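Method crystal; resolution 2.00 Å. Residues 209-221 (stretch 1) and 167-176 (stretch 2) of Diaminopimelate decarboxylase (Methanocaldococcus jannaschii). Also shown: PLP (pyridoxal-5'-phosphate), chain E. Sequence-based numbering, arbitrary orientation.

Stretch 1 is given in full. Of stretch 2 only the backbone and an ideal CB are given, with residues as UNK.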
# COMPACT_ATOMS: atom_id res chain seq x y z
N CYS A 209 7.84 -17.35 18.72
CA CYS A 209 7.62 -17.97 17.42
C CYS A 209 6.30 -17.36 16.91
O CYS A 209 5.36 -17.10 17.68
CB CYS A 209 7.46 -19.49 17.57
SG CYS A 209 7.21 -20.33 16.02
N HIS A 210 6.26 -17.06 15.63
CA HIS A 210 5.08 -16.51 15.02
C HIS A 210 5.08 -17.20 13.68
O HIS A 210 6.06 -17.11 12.89
CB HIS A 210 5.20 -15.02 14.81
CG HIS A 210 4.07 -14.49 14.00
ND1 HIS A 210 2.79 -14.37 14.52
CD2 HIS A 210 4.00 -14.11 12.70
CE1 HIS A 210 1.98 -13.95 13.56
NE2 HIS A 210 2.70 -13.79 12.45
N ILE A 211 4.00 -17.92 13.40
CA ILE A 211 3.99 -18.73 12.20
C ILE A 211 3.22 -18.30 10.98
O ILE A 211 3.38 -18.91 9.93
CB ILE A 211 3.53 -20.16 12.54
CG1 ILE A 211 2.09 -20.14 13.07
CG2 ILE A 211 4.44 -20.76 13.57
CD1 ILE A 211 1.52 -21.54 13.40
N GLY A 212 2.38 -17.26 11.06
CA GLY A 212 1.62 -16.90 9.88
C GLY A 212 0.43 -16.09 10.31
O GLY A 212 0.35 -15.70 11.49
N SER A 213 -0.51 -15.85 9.40
CA SER A 213 -1.65 -14.98 9.72
C SER A 213 -2.91 -15.46 9.01
O SER A 213 -2.84 -16.15 7.99
CB SER A 213 -1.31 -13.53 9.31
OG SER A 213 -2.24 -12.54 9.82
N GLN A 214 -4.05 -15.11 9.60
CA GLN A 214 -5.37 -15.50 9.14
C GLN A 214 -5.43 -17.02 8.97
O GLN A 214 -5.83 -17.55 7.91
CB GLN A 214 -5.72 -14.73 7.82
CG GLN A 214 -7.09 -15.09 7.21
CD GLN A 214 -8.27 -14.91 8.18
OE1 GLN A 214 -9.38 -15.50 7.98
NE2 GLN A 214 -8.07 -14.09 9.20
N LEU A 215 -5.04 -17.73 10.03
CA LEU A 215 -5.02 -19.19 10.08
C LEU A 215 -6.32 -19.58 10.79
O LEU A 215 -6.53 -19.24 11.98
CB LEU A 215 -3.84 -19.68 10.92
CG LEU A 215 -2.48 -19.20 10.36
CD1 LEU A 215 -1.35 -19.78 11.16
CD2 LEU A 215 -2.36 -19.65 8.92
N THR A 216 -7.20 -20.26 10.06
CA THR A 216 -8.50 -20.66 10.57
C THR A 216 -8.55 -22.18 10.82
O THR A 216 -9.58 -22.81 10.62
CB THR A 216 -9.64 -20.29 9.56
OG1 THR A 216 -9.32 -20.84 8.28
CG2 THR A 216 -9.77 -18.77 9.40
N ASP A 217 -7.43 -22.76 11.26
CA ASP A 217 -7.36 -24.19 11.57
C ASP A 217 -6.51 -24.18 12.82
O ASP A 217 -5.51 -23.48 12.86
CB ASP A 217 -6.64 -24.94 10.45
CG ASP A 217 -6.49 -26.44 10.72
OD1 ASP A 217 -6.50 -26.91 11.88
OD2 ASP A 217 -6.32 -27.19 9.73
N ILE A 218 -6.87 -24.97 13.82
CA ILE A 218 -6.08 -25.00 15.06
C ILE A 218 -4.80 -25.85 14.90
O ILE A 218 -3.84 -25.73 15.67
CB ILE A 218 -6.93 -25.57 16.21
CG1 ILE A 218 -7.75 -24.47 16.87
CG2 ILE A 218 -6.10 -26.29 17.20
CD1 ILE A 218 -7.00 -23.22 17.32
N SER A 219 -4.77 -26.70 13.88
CA SER A 219 -3.66 -27.63 13.69
C SER A 219 -2.24 -26.99 13.65
O SER A 219 -1.32 -27.46 14.37
CB SER A 219 -3.94 -28.42 12.40
OG SER A 219 -2.90 -29.32 12.07
N PRO A 220 -2.03 -25.95 12.83
CA PRO A 220 -0.70 -25.30 12.74
C PRO A 220 -0.24 -24.80 14.14
O PRO A 220 0.96 -24.87 14.50
CB PRO A 220 -0.93 -24.13 11.79
CG PRO A 220 -2.17 -24.47 11.05
CD PRO A 220 -3.02 -25.25 12.01
N PHE A 221 -1.19 -24.32 14.92
CA PHE A 221 -0.87 -23.84 16.26
C PHE A 221 -0.45 -24.96 17.19
O PHE A 221 0.48 -24.81 17.99
CB PHE A 221 -2.05 -23.08 16.88
CG PHE A 221 -2.37 -21.81 16.15
CD1 PHE A 221 -1.48 -20.75 16.16
CD2 PHE A 221 -3.51 -21.72 15.39
CE1 PHE A 221 -1.72 -19.61 15.43
CE2 PHE A 221 -3.78 -20.57 14.63
CZ PHE A 221 -2.89 -19.52 14.64
N UNK A 167 2.95 -32.86 7.54
CA UNK A 167 1.66 -32.46 8.06
C UNK A 167 1.36 -30.95 7.87
O UNK A 167 0.20 -30.55 7.71
CB UNK A 167 1.59 -32.82 9.55
N UNK A 168 2.41 -30.12 7.87
CA UNK A 168 2.18 -28.68 7.69
C UNK A 168 3.20 -28.10 6.70
O UNK A 168 4.06 -27.29 7.08
CB UNK A 168 2.27 -27.95 9.03
N UNK A 169 3.09 -28.49 5.41
CA UNK A 169 4.05 -27.97 4.43
C UNK A 169 4.06 -26.45 4.27
O UNK A 169 5.15 -25.88 4.18
CB UNK A 169 3.76 -28.60 3.07
N UNK A 170 2.90 -25.77 4.27
CA UNK A 170 2.94 -24.33 4.06
C UNK A 170 3.58 -23.58 5.23
O UNK A 170 4.31 -22.59 5.03
CB UNK A 170 1.52 -23.80 3.82
N UNK A 171 3.35 -24.06 6.45
CA UNK A 171 3.92 -23.39 7.61
C UNK A 171 5.43 -23.56 7.60
O UNK A 171 6.20 -22.63 7.83
CB UNK A 171 3.32 -23.94 8.91
N UNK A 172 5.83 -24.79 7.30
CA UNK A 172 7.22 -25.18 7.24
C UNK A 172 7.99 -24.39 6.19
O UNK A 172 9.11 -23.91 6.43
CB UNK A 172 7.33 -26.68 6.95
N UNK A 173 7.40 -24.26 5.01
CA UNK A 173 8.07 -23.56 3.92
C UNK A 173 8.28 -22.09 4.33
O UNK A 173 9.33 -21.51 4.08
CB UNK A 173 7.26 -23.66 2.63
N UNK A 174 7.28 -21.54 5.02
CA UNK A 174 7.36 -20.15 5.49
C UNK A 174 8.49 -20.00 6.50
O UNK A 174 9.32 -19.09 6.39
CB UNK A 174 6.03 -19.71 6.11
N UNK A 175 8.56 -20.88 7.48
CA UNK A 175 9.61 -20.77 8.48
C UNK A 175 11.02 -20.90 7.91
O UNK A 175 11.96 -20.31 8.44
CB UNK A 175 9.40 -21.84 9.56
N UNK A 176 11.17 -21.69 6.83
CA UNK A 176 12.48 -21.93 6.26
C UNK A 176 12.89 -20.93 5.21
O UNK A 176 14.07 -20.60 5.09
CB UNK A 176 12.53 -23.34 5.66
N1 PLP E . 3.48 -11.35 15.86
C2 PLP E . 4.33 -11.15 14.78
C2A PLP E . 5.83 -11.44 15.02
C3 PLP E . 3.77 -10.70 13.59
O3 PLP E . 4.63 -10.52 12.56
C4 PLP E . 2.43 -10.48 13.42
C4A PLP E . 1.90 -9.97 12.03
O4A PLP E . 2.72 -9.56 11.28
C5 PLP E . 1.55 -10.68 14.51
C6 PLP E . 2.12 -11.12 15.70
C5A PLP E . 0.04 -10.49 14.52
O4P PLP E . -0.61 -11.32 13.53
P PLP E . -2.19 -11.40 13.43
O1P PLP E . -2.42 -12.32 12.30
O2P PLP E . -2.64 -10.00 13.12
O3P PLP E . -2.71 -11.91 14.70

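Position 167 lies in the loop before the helix. Its CA-to-CB bond points sideways, and nothing of stretch 1 lies within 5.5 Å of the ideal CB, so this neighbour sets little restriction and small or polar residues would serve as well as longer ones. The residue is Thr167.

Position 168 is more demanding. It sits immediately before the helix, with an extended backbone (phi/psi -136/69), and its CB points toward stretch 1, 5.4 Å from Pro220 CA. Beyond lie the apolar ring of Pro220 and the hydroxyl of Ser219, which can donate or accept. A short side chain would fall short of that hydroxyl; a longer one with a polar end, such as histidine, glutamine or glutamate, could reach it, and a purely apolar one could still cover the proline. The residue is His168, in the m rotamer. Its NE2 forms a hydrogen bond of 2.6 Å with Ser219 OG, which meets the imidazole at its edge, near the ring plane. The ring also packs against the proline, with His168 CD2 4.1 Å from Pro220 CB. His168 ND1 is hydrogen-bonded to Thr167 OG1 at 3.2 Å.

Positions 169 and 170 turn out of reach of stretch 1. At 169, the first residue of the helix, a phi of -61° suits proline, as it does many other residues; Pro169 occupies it. At 170 a long, polar side chain is as acceptable as a short one, and Lys170 is found.

Position 171 points toward stretch 1, its ideal CB 5.1 Å from both Ile211 O and Pro220 CB. The side chains of Ile211, Leu215 and Pro220 offer an apolar surface here, which favours a medium-sized aliphatic residue: valine, leucine, isoleucine or methionine. Ile171 fills the place and has the largest covered area of its stretch. Its CG1 lies 4.0 Å from Pro220 CB, its CG2 4.1 Å from Ile211 CB and its CD1 4.4 Å from Leu215 CD1, so the branched side chain touches all three neighbours. The backbones are linked as well: a water donates to Ile171 O at 2.7 Å and to Ile211 O at 2.9 Å.

Positions 172 and 173 again face out of reach, and stretch 1 gives no preference between small, polar and larger residues. They are Ser172 and Thr173.

At 174 a CB would point toward stretch 1, 4.7 Å from Ile211 O, and there is room for it. The helical backbone angles do not require glycine either, so alanine or another small residue would be plausible. The residue is nevertheless Gly174.

Position 175 points sideways, with nothing of stretch 1 near its ideal CB, but a longer apolar side chain could bend back to the backbone at His210. Leucine or methionine would suit; Leu175 does so, its CD2 reaching 4.3 Å from His210 O.

Position 176 is out of reach, leaving polar or charged residues free to extend, and Lys176 is deposited.

Stretch 2 167-176: THPKISTGLK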
# COMPACT_ATOMS: atom_id res chain seq x y z
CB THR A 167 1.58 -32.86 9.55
OG1 THR A 167 2.73 -32.36 10.22
CG2 THR A 167 1.56 -34.43 9.69
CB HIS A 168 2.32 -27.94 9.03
CG HIS A 168 1.28 -28.35 10.04
ND1 HIS A 168 1.40 -29.50 10.79
CD2 HIS A 168 0.10 -27.80 10.37
CE1 HIS A 168 0.33 -29.64 11.55
NE2 HIS A 168 -0.48 -28.62 11.31
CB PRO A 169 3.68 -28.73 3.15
CG PRO A 169 2.16 -28.91 3.30
CD PRO A 169 2.03 -29.29 4.76
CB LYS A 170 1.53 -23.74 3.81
CG LYS A 170 0.95 -24.07 2.46
CD LYS A 170 -0.44 -23.40 2.19
CE LYS A 170 -0.31 -22.08 1.41
NZ LYS A 170 -1.65 -21.48 0.95
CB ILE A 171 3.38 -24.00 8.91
CG1 ILE A 171 1.87 -23.74 8.98
CG2 ILE A 171 4.12 -23.38 10.11
CD1 ILE A 171 1.49 -22.29 8.95
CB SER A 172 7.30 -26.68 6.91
OG SER A 172 8.63 -27.04 6.67
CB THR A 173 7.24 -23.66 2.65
OG1 THR A 173 7.37 -25.00 2.13
CG2 THR A 173 7.72 -22.66 1.60
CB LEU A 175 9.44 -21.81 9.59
CG LEU A 175 8.22 -21.57 10.47
CD1 LEU A 175 7.96 -22.81 11.32
CD2 LEU A 175 8.45 -20.29 11.33
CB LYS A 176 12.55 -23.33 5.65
CG LYS A 176 12.60 -24.42 6.69
CD LYS A 176 12.43 -25.79 6.03
CE LYS A 176 12.75 -26.94 7.00
NZ LYS A 176 14.15 -26.91 7.55
O HOH W 1 5.50 -20.10 8.44
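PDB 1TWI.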